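Local coordinates for protein cellulase (Clostridium cellulovorans, PDB 6UI3) that probably hydrolyses internal beta-1,4 bonds of cellulose and related plant polysaccharides, as a broad-specificity endoglucanase domain of glycoside hydrolase family 5, at residues 71-75 / 76-80; 87-90 / 91-95; 136-139 / 140-143; 165-168 / 169-173; 185-188 / 189-192. All coordinates share one frame; numbering follows the deposited sequence.

Read from the N terminus, the five local contacts follow one another in series round an eight-stranded beta/alpha barrel; none nests in or crosses another. Interaction 1 closes a short hairpin-like loop between strand 62-65 and helix 82-96, and interaction 2 lies on that helix. Interaction 3 closes the turn where helix 120-137 gives way to strand 145-148. Interaction 4 stands apart on helix 163-182, and interaction 5 closes the turn leading from that helix into strand 192-195. Three of them touch: E89 of interaction 2 meets H137 and Y141 of interaction 3, whose Y141 and S142 carbonyls receive R190 of interaction 5.

Interaction 1 (71-75 / 76-80); sequences ENYID and ANYTI
The carboxylate of D75 holds the turn together by bonding to T79 and N77. T79 OG1 donates to D75 OD2 at 2.6 Å, while T79 N and N77 N both donate to D75 OD1, reaching it from opposite faces of the carboxylate plane. The two threonine bonds arrive on the syn side of their oxygens; N77 N comes from well above the plane. The bond from N77 N to D75 OD1 makes an Asx turn, and those from T79 extend it, folding a loop between strand 62-65 and helix 82-96 of the TIM barrel back on itself. With chi1 at 62°, the D75 carboxylate sits between its own backbone N and carbonyl carbon, placed to accept from these donors. At the mouth of the loop, I74 N donates to T79 O at 2.8 Å, beside a single beta bridge that pairs Y73 with I80. A water spans the loop, donating to D75 O and accepting from Y78 N.

Packing surrounds this polar network. Y78 CA lies over the centre of the Y73 ring, 3.7 Å from its centroid, in a CH-pi contact, and the edge of the Y78 ring leans toward the same tyrosine in an offset edge-to-face pair with planes 67° apart. The phenol OH of Y73 is held by E126 of helix 120-137. At the rim of the Y73 ring, I80 CG1 approaches Y73 CE1 to 4.2 Å.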
loop_
_atom_site.group_PDB
_atom_site.type_symbol
_atom_site.label_atom_id
_atom_site.label_comp_id
_atom_site.label_asym_id
_atom_site.label_seq_id
_atom_site.Cartn_x
_atom_site.Cartn_y
_atom_site.Cartn_z
ATOM N N GLU A 71 -7.529 -5.772 -16.841
ATOM C CA GLU A 71 -8.752 -6.406 -17.326
ATOM C C GLU A 71 -9.731 -5.374 -17.856
ATOM O O GLU A 71 -10.823 -5.743 -18.306
ATOM C CB GLU A 71 -9.409 -7.261 -16.234
ATOM C CG GLU A 71 -8.475 -8.346 -15.693
ATOM C CD GLU A 71 -9.090 -9.256 -14.639
ATOM O OE1 GLU A 71 -9.879 -8.813 -13.810
ATOM O OE2 GLU A 71 -8.750 -10.451 -14.642
ATOM N N ASN A 72 -9.350 -4.092 -17.845
ATOM C CA ASN A 72 -10.220 -2.997 -18.260
ATOM C C ASN A 72 -9.596 -2.120 -19.331
ATOM O O ASN A 72 -9.916 -0.923 -19.441
ATOM C CB ASN A 72 -10.675 -2.190 -17.054
ATOM C CG ASN A 72 -11.742 -2.893 -16.309
ATOM O OD1 ASN A 72 -12.916 -2.792 -16.659
ATOM N ND2 ASN A 72 -11.359 -3.665 -15.301
ATOM N N TYR A 73 -8.750 -2.694 -20.167
ATOM C CA TYR A 73 -8.255 -1.991 -21.345
ATOM C C TYR A 73 -9.249 -2.169 -22.488
ATOM O O TYR A 73 -9.708 -3.279 -22.763
ATOM C CB TYR A 73 -6.899 -2.540 -21.766
ATOM C CG TYR A 73 -5.750 -2.376 -20.771
ATOM C CD1 TYR A 73 -5.704 -1.341 -19.843
ATOM C CD2 TYR A 73 -4.681 -3.261 -20.804
ATOM C CE1 TYR A 73 -4.616 -1.206 -18.979
ATOM C CE2 TYR A 73 -3.613 -3.133 -19.941
ATOM C CZ TYR A 73 -3.582 -2.102 -19.033
ATOM O OH TYR A 73 -2.532 -1.929 -18.156
ATOM N N ILE A 74 -9.544 -1.074 -23.190
ATOM C CA ILE A 74 -10.571 -1.086 -24.235
ATOM C C ILE A 74 -10.000 -1.199 -25.639
ATOM O O ILE A 74 -10.768 -1.233 -26.609
ATOM C CB ILE A 74 -11.493 0.144 -24.111
ATOM C CG1 ILE A 74 -10.744 1.438 -24.451
ATOM C CG2 ILE A 74 -12.096 0.169 -22.734
ATOM C CD1 ILE A 74 -11.608 2.678 -24.363
ATOM N N ASP A 75 -8.685 -1.215 -25.783
ATOM C CA ASP A 75 -8.025 -1.308 -27.073
ATOM C C ASP A 75 -6.726 -2.061 -26.845
ATOM O O ASP A 75 -6.526 -2.674 -25.789
ATOM C CB ASP A 75 -7.874 0.095 -27.685
ATOM C CG ASP A 75 -7.003 1.023 -26.843
ATOM O OD1 ASP A 75 -6.274 0.542 -25.943
ATOM O OD2 ASP A 75 -7.063 2.257 -27.081
ATOM N N ALA A 76 -5.829 -1.997 -27.813
ATOM C CA ALA A 76 -4.572 -2.720 -27.730
ATOM C C ALA A 76 -3.432 -1.865 -27.202
ATOM O O ALA A 76 -2.281 -2.324 -27.200
ATOM C CB ALA A 76 -4.215 -3.287 -29.104
ATOM N N ASN A 77 -3.696 -0.639 -26.758
ATOM C CA ASN A 77 -2.632 0.232 -26.276
ATOM C C ASN A 77 -2.888 0.728 -24.859
ATOM O O ASN A 77 -2.548 1.856 -24.504
ATOM C CB ASN A 77 -2.356 1.404 -27.214
ATOM C CG ASN A 77 -0.958 1.968 -27.031
ATOM O OD1 ASN A 77 0.007 1.213 -26.891
ATOM N ND2 ASN A 77 -0.843 3.286 -27.009
ATOM N N TYR A 78 -3.481 -0.124 -24.029
ATOM C CA TYR A 78 -3.606 0.099 -22.599
ATOM C C TYR A 78 -4.550 1.248 -22.251
ATOM O O TYR A 78 -4.443 1.813 -21.167
ATOM C CB TYR A 78 -2.249 0.302 -21.913
ATOM C CG TYR A 78 -1.148 -0.610 -22.404
ATOM C CD1 TYR A 78 -1.234 -1.994 -22.285
ATOM C CD2 TYR A 78 0.004 -0.078 -22.932
ATOM C CE1 TYR A 78 -0.191 -2.817 -22.709
ATOM C CE2 TYR A 78 1.044 -0.894 -23.368
ATOM C CZ TYR A 78 0.935 -2.254 -23.247
ATOM O OH TYR A 78 1.980 -3.058 -23.664
ATOM N N THR A 79 -5.494 1.592 -23.124
ATOM C CA THR A 79 -6.465 2.631 -22.786
ATOM C C THR A 79 -7.452 2.087 -21.764
ATOM O O THR A 79 -8.106 1.074 -22.008
ATOM C CB THR A 79 -7.208 3.096 -24.032
ATOM O OG1 THR A 79 -6.286 3.608 -24.992
ATOM C CG2 THR A 79 -8.229 4.188 -23.680
ATOM N N ILE A 80 -7.588 2.769 -20.638
ATOM C CA ILE A 80 -8.451 2.320 -19.554
ATOM C C ILE A 80 -9.894 2.731 -19.828
ATOM O O ILE A 80 -10.176 3.879 -20.178
ATOM C CB ILE A 80 -7.944 2.891 -18.218
ATOM C CG1 ILE A 80 -6.536 2.350 -17.909
ATOM C CG2 ILE A 80 -8.925 2.593 -17.092
ATOM C CD1 ILE A 80 -5.743 3.182 -16.907
HETATM O O HOH W 1 -4.249 -2.840 -24.220
#

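Interaction 2 (87-90 / 91-95)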
loop_
_atom_site.group_PDB
_atom_site.type_symbol
_atom_site.label_atom_id
_atom_site.label_comp_id
_atom_site.label_asym_id
_atom_site.label_seq_id
_atom_site.Cartn_x
_atom_site.Cartn_y
_atom_site.Cartn_z
ATOM N N ARG A 87 -15.109 4.252 -11.470
ATOM C CA ARG A 87 -15.323 3.492 -10.241
ATOM C C ARG A 87 -14.179 3.711 -9.260
ATOM O O ARG A 87 -14.402 3.905 -8.061
ATOM C CB ARG A 87 -15.503 2.004 -10.545
ATOM C CG ARG A 87 -15.743 1.139 -9.312
ATOM C CD ARG A 87 -16.997 1.557 -8.545
ATOM N NE ARG A 87 -17.081 0.846 -7.275
ATOM C CZ ARG A 87 -17.720 1.289 -6.198
ATOM N NH1 ARG A 87 -18.391 2.437 -6.215
ATOM N NH2 ARG A 87 -17.657 0.569 -5.081
ATOM N N VAL A 88 -12.941 3.664 -9.743
ATOM C CA VAL A 88 -11.796 3.934 -8.877
ATOM C C VAL A 88 -11.943 5.315 -8.247
ATOM O O VAL A 88 -11.741 5.488 -7.041
ATOM C CB VAL A 88 -10.475 3.784 -9.659
ATOM C CG1 VAL A 88 -9.314 4.212 -8.797
ATOM C CG2 VAL A 88 -10.289 2.348 -10.151
ATOM N N GLU A 89 -12.315 6.312 -9.059
ATOM C CA GLU A 89 -12.516 7.666 -8.551
ATOM C C GLU A 89 -13.616 7.723 -7.489
ATOM O O GLU A 89 -13.478 8.429 -6.486
ATOM C CB GLU A 89 -12.840 8.581 -9.729
ATOM C CG GLU A 89 -13.120 10.017 -9.341
ATOM C CD GLU A 89 -13.323 10.933 -10.535
ATOM O OE1 GLU A 89 -13.741 10.441 -11.601
ATOM O OE2 GLU A 89 -13.065 12.151 -10.402
ATOM N N THR A 90 -14.716 6.994 -7.694
ATOM C CA THR A 90 -15.789 6.962 -6.701
ATOM C C THR A 90 -15.280 6.434 -5.366
ATOM O O THR A 90 -15.599 6.990 -4.305
ATOM C CB THR A 90 -16.954 6.120 -7.233
ATOM O OG1 THR A 90 -17.468 6.723 -8.430
ATOM C CG2 THR A 90 -18.065 5.994 -6.208
ATOM N N VAL A 91 -14.486 5.362 -5.402
ATOM C CA VAL A 91 -13.939 4.792 -4.169
ATOM C C VAL A 91 -12.922 5.732 -3.526
ATOM O O VAL A 91 -12.932 5.916 -2.302
ATOM C CB VAL A 91 -13.377 3.385 -4.443
ATOM C CG1 VAL A 91 -12.703 2.829 -3.202
ATOM C CG2 VAL A 91 -14.474 2.448 -4.919
ATOM N N VAL A 92 -12.053 6.363 -4.324
ATOM C CA VAL A 92 -11.162 7.399 -3.798
ATOM C C VAL A 92 -11.972 8.418 -3.010
ATOM O O VAL A 92 -11.594 8.827 -1.905
ATOM C CB VAL A 92 -10.368 8.070 -4.935
ATOM C CG1 VAL A 92 -9.724 9.379 -4.486
ATOM C CG2 VAL A 92 -9.294 7.117 -5.453
ATOM N N ASN A 93 -13.100 8.845 -3.581
ATOM C CA ASN A 93 -13.908 9.874 -2.943
ATOM C C ASN A 93 -14.637 9.396 -1.697
ATOM O O ASN A 93 -14.999 10.236 -0.873
ATOM C CB ASN A 93 -14.818 10.512 -3.981
ATOM C CG ASN A 93 -14.085 11.552 -4.796
ATOM O OD1 ASN A 93 -13.492 12.468 -4.239
ATOM N ND2 ASN A 93 -14.121 11.426 -6.100
ATOM N N TYR A 94 -14.848 8.090 -1.514
ATOM C CA TYR A 94 -15.345 7.631 -0.221
ATOM C C TYR A 94 -14.364 8.007 0.886
ATOM O O TYR A 94 -14.767 8.343 2.007
ATOM C CB TYR A 94 -15.539 6.115 -0.203
ATOM C CG TYR A 94 -16.574 5.524 -1.142
ATOM C CD1 TYR A 94 -17.623 6.275 -1.651
ATOM C CD2 TYR A 94 -16.501 4.178 -1.501
ATOM C CE1 TYR A 94 -18.569 5.699 -2.512
ATOM C CE2 TYR A 94 -17.428 3.600 -2.354
ATOM C CZ TYR A 94 -18.451 4.362 -2.857
ATOM O OH TYR A 94 -19.385 3.795 -3.709
ATOM N N ALA A 95 -13.060 7.929 0.585
ATOM C CA ALA A 95 -12.029 8.312 1.542
ATOM C C ALA A 95 -11.903 9.824 1.636
ATOM O O ALA A 95 -11.913 10.388 2.731
ATOM C CB ALA A 95 -10.685 7.710 1.135
#
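R87 lays its guanidinium over V91, whose CG2 methyl sits beneath the centre of the plane at 3.7 Å from R87 CZ. A bend at chi2 (60°) turns the arginine chain forward along the helix, over V91, and brings its head group across Y94 at about a right angle. There R87 NH1 donates to Y94 OH at 3.0 Å, nearly straight and within the guanidinium plane, while R87 NE forms a salt bridge with E39 and R87 NH2 bonds to T47 O. T90 CG2 also touches the hydroxyl, 3.6 Å from Y94 OH. These residues belong to helix 82-96, the helix of the beta-alpha-beta unit between strands 62-65 and 101-105 of the barrel, and the V91 and V92 side chains touch I65 of strand 62-65. Away from the arginine, E89 and N93 lie side by side pointing the same way, with E89 CG 3.7 Å from N93 ND2; Y141 OH bonds to E89 OE2 and to N93 ND2, and N93 OD1 bonds to Y5 OH.

Interaction 3 (136-139 / 140-143); sequences NHFK and DYSD
F138 presents the edge of its ring to the face of Y141, the two planes standing 74° apart with centroids separated by 5.0 Å. The touching atom is F138 CD1, poised above the centre of the tyrosine ring and 3.7 Å from Y141 CD1. H137 CD2 lies over the centre of one face of the phenylalanine ring while an edge of that ring meets Y141. The F138 side chain leaves with CG beside its backbone N (chi1 -69°), which turns the ring toward the tyrosine three residues on.

The backbone fixes that spacing. Y141 N donates to F138 O at 3.0 Å, closing a type I beta turn over K139 and D140, with the donor approaching from above the carbonyl plane. A bridging water links the turn to the helix end: it donates to H137 O, accepts from D140 N, and gives a weak bond to D140 OD1, whose carboxylate also accepts from H7. The same H7 stacks on the Y141 ring, and the tyrosine side chain also touches L96 of helix 82-96.

An aromatic pair thus joins the first and last residues of the turn just where helix 120-137 runs out, a helix-to-strand connection leading into strand 145-148 of the TIM barrel.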
loop_
_atom_site.group_PDB
_atom_site.type_symbol
_atom_site.label_atom_id
_atom_site.label_comp_id
_atom_site.label_asym_id
_atom_site.label_seq_id
_atom_site.Cartn_x
_atom_site.Cartn_y
_atom_site.Cartn_z
ATOM N N ASN A 136 -3.430 12.029 -15.280
ATOM C CA ASN A 136 -4.223 13.055 -15.948
ATOM C C ASN A 136 -5.634 13.107 -15.375
ATOM O O ASN A 136 -6.195 14.193 -15.186
ATOM C CB ASN A 136 -4.316 12.820 -17.459
ATOM C CG ASN A 136 -3.121 13.324 -18.216
ATOM O OD1 ASN A 136 -2.836 12.843 -19.308
ATOM N ND2 ASN A 136 -2.456 14.327 -17.686
ATOM N N HIS A 137 -6.225 11.941 -15.098
ATOM C CA HIS A 137 -7.592 11.912 -14.591
ATOM C C HIS A 137 -7.706 12.641 -13.256
ATOM O O HIS A 137 -8.705 13.327 -12.989
ATOM C CB HIS A 137 -8.070 10.470 -14.426
ATOM C CG HIS A 137 -9.534 10.375 -14.162
ATOM N ND1 HIS A 137 -10.457 10.505 -15.171
ATOM C CD2 HIS A 137 -10.241 10.218 -13.018
ATOM C CE1 HIS A 137 -11.676 10.423 -14.663
ATOM N NE2 HIS A 137 -11.573 10.244 -13.360
ATOM N N PHE A 138 -6.704 12.484 -12.397
ATOM C CA PHE A 138 -6.748 12.985 -11.031
ATOM C C PHE A 138 -5.875 14.227 -10.816
ATOM O O PHE A 138 -5.583 14.574 -9.666
ATOM C CB PHE A 138 -6.301 11.879 -10.065
ATOM C CG PHE A 138 -7.260 10.718 -9.922
ATOM C CD1 PHE A 138 -8.348 10.820 -9.067
ATOM C CD2 PHE A 138 -7.060 9.517 -10.598
ATOM C CE1 PHE A 138 -9.231 9.770 -8.894
ATOM C CE2 PHE A 138 -7.944 8.450 -10.436
ATOM C CZ PHE A 138 -9.036 8.574 -9.574
ATOM N N LYS A 139 -5.493 14.948 -11.878
ATOM C CA LYS A 139 -4.432 15.940 -11.715
ATOM C C LYS A 139 -4.834 17.112 -10.822
ATOM O O LYS A 139 -3.953 17.744 -10.227
ATOM C CB LYS A 139 -3.888 16.442 -13.062
ATOM C CG LYS A 139 -4.851 17.234 -13.911
ATOM C CD LYS A 139 -4.171 17.721 -15.190
ATOM C CE LYS A 139 -5.173 18.310 -16.164
ATOM N NZ LYS A 139 -4.524 18.676 -17.448
ATOM N N ASP A 140 -6.123 17.436 -10.716
ATOM C CA ASP A 140 -6.521 18.550 -9.847
ATOM C C ASP A 140 -6.876 18.111 -8.425
ATOM O O ASP A 140 -7.255 18.954 -7.603
ATOM C CB ASP A 140 -7.633 19.410 -10.486
ATOM C CG ASP A 140 -9.027 18.809 -10.381
ATOM O OD1 ASP A 140 -9.209 17.740 -9.780
ATOM O OD2 ASP A 140 -9.980 19.450 -10.898
ATOM N N TYR A 141 -6.780 16.821 -8.113
ATOM C CA TYR A 141 -7.177 16.317 -6.805
ATOM C C TYR A 141 -6.227 16.800 -5.714
ATOM O O TYR A 141 -5.033 17.030 -5.944
ATOM C CB TYR A 141 -7.214 14.783 -6.839
ATOM C CG TYR A 141 -8.570 14.240 -7.200
ATOM C CD1 TYR A 141 -9.121 14.436 -8.466
ATOM C CD2 TYR A 141 -9.325 13.568 -6.255
ATOM C CE1 TYR A 141 -10.382 13.976 -8.768
ATOM C CE2 TYR A 141 -10.570 13.096 -6.541
ATOM C CZ TYR A 141 -11.113 13.301 -7.795
ATOM O OH TYR A 141 -12.391 12.846 -8.054
ATOM N N SER A 142 -6.780 16.937 -4.509
ATOM C CA SER A 142 -6.043 17.418 -3.354
ATOM C C SER A 142 -4.857 16.514 -3.013
ATOM O O SER A 142 -4.723 15.379 -3.482
ATOM C CB SER A 142 -6.956 17.458 -2.135
ATOM O OG SER A 142 -7.128 16.148 -1.604
ATOM N N ASP A 143 -4.005 17.044 -2.130
ATOM C CA ASP A 143 -2.818 16.364 -1.637
ATOM C C ASP A 143 -3.124 15.170 -0.751
ATOM O O ASP A 143 -2.187 14.471 -0.354
ATOM C CB ASP A 143 -1.876 17.349 -0.922
ATOM C CG ASP A 143 -2.489 18.014 0.296
ATOM O OD1 ASP A 143 -3.516 17.546 0.826
ATOM O OD2 ASP A 143 -1.921 19.035 0.749
HETATM O O HOH W 2 -8.444 16.050 -12.060
#

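Interaction 4 (165-168 / 169-173)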
loop_
_atom_site.group_PDB
_atom_site.type_symbol
_atom_site.label_atom_id
_atom_site.label_comp_id
_atom_site.label_asym_id
_atom_site.label_seq_id
_atom_site.Cartn_x
_atom_site.Cartn_y
_atom_site.Cartn_z
ATOM N N TYR A 165 17.148 -7.560 -11.559
ATOM C CA TYR A 165 15.758 -7.164 -11.380
ATOM C C TYR A 165 15.673 -5.895 -10.545
ATOM O O TYR A 165 14.814 -5.039 -10.793
ATOM C CB TYR A 165 14.958 -8.279 -10.705
ATOM C CG TYR A 165 15.126 -9.675 -11.262
ATOM C CD1 TYR A 165 15.460 -9.900 -12.591
ATOM C CD2 TYR A 165 14.964 -10.782 -10.446
ATOM C CE1 TYR A 165 15.606 -11.200 -13.081
ATOM C CE2 TYR A 165 15.115 -12.070 -10.925
ATOM C CZ TYR A 165 15.441 -12.275 -12.237
ATOM O OH TYR A 165 15.598 -13.572 -12.714
ATOM N N PHE A 166 16.545 -5.761 -9.534
ATOM C CA PHE A 166 16.532 -4.544 -8.736
ATOM C C PHE A 166 16.773 -3.336 -9.628
ATOM O O PHE A 166 16.146 -2.288 -9.452
ATOM C CB PHE A 166 17.597 -4.559 -7.634
ATOM C CG PHE A 166 17.509 -5.715 -6.649
ATOM C CD1 PHE A 166 16.350 -6.450 -6.455
ATOM C CD2 PHE A 166 18.630 -6.043 -5.892
ATOM C CE1 PHE A 166 16.318 -7.487 -5.536
ATOM C CE2 PHE A 166 18.592 -7.074 -4.977
ATOM C CZ PHE A 166 17.446 -7.806 -4.800
ATOM N N ASN A 167 17.697 -3.457 -10.582
ATOM C CA ASN A 167 18.021 -2.331 -11.453
ATOM C C ASN A 167 16.876 -2.012 -12.404
ATOM O O ASN A 167 16.614 -0.843 -12.690
ATOM C CB ASN A 167 19.298 -2.592 -12.253
ATOM C CG ASN A 167 19.550 -1.516 -13.294
ATOM O OD1 ASN A 167 19.854 -0.373 -12.951
ATOM N ND2 ASN A 167 19.406 -1.870 -14.571
ATOM N N VAL A 168 16.185 -3.041 -12.912
ATOM C CA VAL A 168 15.017 -2.794 -13.760
ATOM C C VAL A 168 13.977 -1.982 -12.997
ATOM O O VAL A 168 13.417 -1.016 -13.520
ATOM C CB VAL A 168 14.431 -4.114 -14.295
ATOM C CG1 VAL A 168 13.091 -3.879 -14.976
ATOM C CG2 VAL A 168 15.374 -4.749 -15.277
ATOM N N LEU A 169 13.711 -2.361 -11.740
ATOM C CA LEU A 169 12.764 -1.598 -10.931
ATOM C C LEU A 169 13.239 -0.165 -10.719
ATOM O O LEU A 169 12.437 0.777 -10.772
ATOM C CB LEU A 169 12.538 -2.298 -9.595
ATOM C CG LEU A 169 11.700 -1.522 -8.575
ATOM C CD1 LEU A 169 10.334 -1.174 -9.117
ATOM C CD2 LEU A 169 11.580 -2.338 -7.286
ATOM N N ASN A 170 14.536 0.028 -10.468
ATOM C CA ASN A 170 15.049 1.386 -10.295
ATOM C C ASN A 170 14.785 2.224 -11.540
ATOM O O ASN A 170 14.408 3.395 -11.438
ATOM C CB ASN A 170 16.538 1.364 -9.957
ATOM C CG ASN A 170 16.812 0.819 -8.567
ATOM O OD1 ASN A 170 15.962 0.867 -7.674
ATOM N ND2 ASN A 170 18.005 0.292 -8.383
ATOM N N GLU A 171 14.957 1.636 -12.728
ATOM C CA GLU A 171 14.687 2.370 -13.965
ATOM C C GLU A 171 13.196 2.649 -14.136
ATOM O O GLU A 171 12.810 3.736 -14.583
ATOM C CB GLU A 171 15.233 1.603 -15.167
ATOM C CG GLU A 171 16.748 1.473 -15.186
ATOM C CD GLU A 171 17.257 0.863 -16.478
ATOM O OE1 GLU A 171 16.718 1.215 -17.544
ATOM O OE2 GLU A 171 18.187 0.031 -16.424
ATOM N N TYR A 172 12.340 1.691 -13.772
ATOM C CA TYR A 172 10.894 1.909 -13.812
ATOM C C TYR A 172 10.499 3.082 -12.928
ATOM O O TYR A 172 9.833 4.021 -13.376
ATOM C CB TYR A 172 10.175 0.626 -13.375
ATOM C CG TYR A 172 8.674 0.752 -13.214
ATOM C CD1 TYR A 172 7.820 0.487 -14.275
ATOM C CD2 TYR A 172 8.109 1.125 -12.009
ATOM C CE1 TYR A 172 6.447 0.587 -14.136
ATOM C CE2 TYR A 172 6.731 1.227 -11.857
ATOM C CZ TYR A 172 5.905 0.955 -12.928
ATOM O OH TYR A 172 4.518 1.047 -12.820
ATOM N N ASN A 173 10.924 3.065 -11.670
ATOM C CA ASN A 173 10.551 4.147 -10.771
ATOM C C ASN A 173 11.113 5.483 -11.247
ATOM O O ASN A 173 10.448 6.522 -11.125
ATOM C CB ASN A 173 11.022 3.846 -9.347
ATOM C CG ASN A 173 10.159 2.820 -8.625
ATOM O OD1 ASN A 173 8.957 2.703 -8.876
ATOM N ND2 ASN A 173 10.759 2.106 -7.685
HETATM O O HOH W 3 15.231 -1.794 -6.782
HETATM O O HOH W 4 19.931 0.909 -10.504
#
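With chi1 at 172°, N167 sends its amide out across the helix on the side of E171, whose own CG lies beside its backbone N and whose extended chain reaches back by one turn. In the conformer described, one of two for N167, N167 ND2 donates to E171 OE2 at 2.9 Å. The bond is bent to 132° at the hydrogen, is tilted from the amide plane and reaches the anti side of the carboxylate; amide and carboxylate planes are 63° apart. Toward N170, a water donates to N167 OD1 of this conformer and accepts from N170 ND2, and another donates to both F166 O and N170 OD1; N170 OD1 also accepts from V210 N, and N170 ND2 bonds to G208 O. The backbone of helix 163-182, an outer helix of the barrel, adds the bond from E171 N to N167 O at 3.0 Å. E171 OE2 also forms a salt bridge with K120 of helix 120-137, which probably stabilises its negative charge and keeps the carboxylate ionised.

Interaction 5 (185-188 / 189-192)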
loop_
_atom_site.group_PDB
_atom_site.type_symbol
_atom_site.label_atom_id
_atom_site.label_comp_id
_atom_site.label_asym_id
_atom_site.label_seq_id
_atom_site.Cartn_x
_atom_site.Cartn_y
_atom_site.Cartn_z
ATOM N N GLU A 185 -0.225 20.449 -12.779
ATOM C CA GLU A 185 -1.160 20.876 -11.728
ATOM C C GLU A 185 -0.728 20.237 -10.406
ATOM O O GLU A 185 0.463 20.266 -10.059
ATOM C CB GLU A 185 -2.608 20.637 -12.155
ATOM C CG GLU A 185 -2.990 21.413 -13.414
ATOM C CD GLU A 185 -4.461 21.353 -13.760
ATOM O OE1 GLU A 185 -5.300 21.083 -12.876
ATOM O OE2 GLU A 185 -4.779 21.607 -14.943
ATOM N N ASN A 186 -1.637 19.618 -9.648
ATOM C CA ASN A 186 -1.290 19.122 -8.325
ATOM C C ASN A 186 -0.373 17.912 -8.392
ATOM O O ASN A 186 0.294 17.599 -7.401
ATOM C CB ASN A 186 -2.554 18.814 -7.516
ATOM C CG ASN A 186 -3.178 20.054 -6.923
ATOM O OD1 ASN A 186 -2.642 21.158 -7.045
ATOM N ND2 ASN A 186 -4.329 19.883 -6.294
ATOM N N ASN A 187 -0.285 17.240 -9.543
ATOM C CA ASN A 187 0.628 16.111 -9.671
ATOM C C ASN A 187 2.088 16.523 -9.565
ATOM O O ASN A 187 2.931 15.685 -9.233
ATOM C CB ASN A 187 0.406 15.357 -10.978
ATOM C CG ASN A 187 -0.936 14.670 -11.021
ATOM O OD1 ASN A 187 -1.537 14.355 -9.984
ATOM N ND2 ASN A 187 -1.435 14.456 -12.220
ATOM N N ALA A 188 2.403 17.786 -9.831
ATOM C CA ALA A 188 3.771 18.267 -9.659
ATOM C C ALA A 188 4.164 18.337 -8.181
ATOM O O ALA A 188 5.358 18.403 -7.885
ATOM C CB ALA A 188 3.974 19.616 -10.349
ATOM N N LYS A 189 3.191 18.305 -7.258
ATOM C CA LYS A 189 3.419 18.493 -5.825
ATOM C C LYS A 189 2.883 17.339 -4.978
ATOM O O LYS A 189 2.935 17.403 -3.741
ATOM C CB LYS A 189 2.771 19.798 -5.366
ATOM C CG LYS A 189 3.433 21.035 -5.926
ATOM C CD LYS A 189 2.752 22.285 -5.394
ATOM C CE LYS A 189 3.347 23.550 -5.991
ATOM N NZ LYS A 189 2.665 24.774 -5.478
ATOM N N ARG A 190 2.394 16.284 -5.612
ATOM C CA ARG A 190 1.764 15.160 -4.932
ATOM C C ARG A 190 2.811 14.176 -4.410
ATOM O O ARG A 190 3.802 13.902 -5.084
ATOM C CB ARG A 190 0.901 14.435 -5.980
ATOM C CG ARG A 190 0.068 13.306 -5.434
ATOM C CD ARG A 190 -0.897 12.699 -6.462
ATOM N NE ARG A 190 -1.666 13.678 -7.236
ATOM C CZ ARG A 190 -2.606 14.479 -6.742
ATOM N NH1 ARG A 190 -2.935 14.443 -5.456
ATOM N NH2 ARG A 190 -3.199 15.356 -7.541
ATOM N N LEU A 191 2.570 13.596 -3.231
ATOM C CA LEU A 191 3.448 12.519 -2.771
ATOM C C LEU A 191 3.311 11.297 -3.682
ATOM O O LEU A 191 2.198 10.870 -4.023
ATOM C CB LEU A 191 3.123 12.129 -1.332
ATOM C CG LEU A 191 4.049 11.069 -0.743
ATOM C CD1 LEU A 191 5.444 11.608 -0.497
ATOM C CD2 LEU A 191 3.504 10.483 0.558
ATOM N N ILE A 192 4.453 10.732 -4.076
ATOM C CA ILE A 192 4.508 9.478 -4.819
ATOM C C ILE A 192 5.298 8.459 -4.001
ATOM O O ILE A 192 6.390 8.762 -3.500
ATOM C CB ILE A 192 5.138 9.661 -6.214
ATOM C CG1 ILE A 192 4.358 10.700 -7.026
ATOM C CG2 ILE A 192 5.185 8.320 -6.955
ATOM C CD1 ILE A 192 5.082 11.193 -8.271
#
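Side-chain hydrogen bonds dominate: R190 grips N187 side-on, with NE and NH2 both donating to the single acceptor N187 OD1. The NE bond is the shorter and straighter, 2.8 Å from R190 NE to N187 OD1, and it lies in the carbonyl plane of the amide; the second, from R190 NH2 to N187 OD1, is 3.1 Å and tilted from that plane. Both lie in the guanidinium plane, although the amide itself is turned 73° against it. The arginine is extended through chi2 and bends at chi3 (-47°), which sets its head group alongside the asparagine.

Among backbone bonds, K189 N donates to N186 O at 3.0 Å, an i to i+3 bond of the 3-10 turn in the connection from helix 163-182 to strand 192-195 of the barrel.

Packing is lighter. R190 NH2 rests 3.5 Å from N186 CB, and N186 O lies over one face of the guanidinium, offset toward its rim.

Beyond the turn, R190 NH1 bonds to S142 O and L145 O, and R190 NH2 to Y141 O. A buried arginine is thus bonded to several neutral oxygens, and its positive charge is probably stabilised by carbonyl dipoles, including that of the N187 amide.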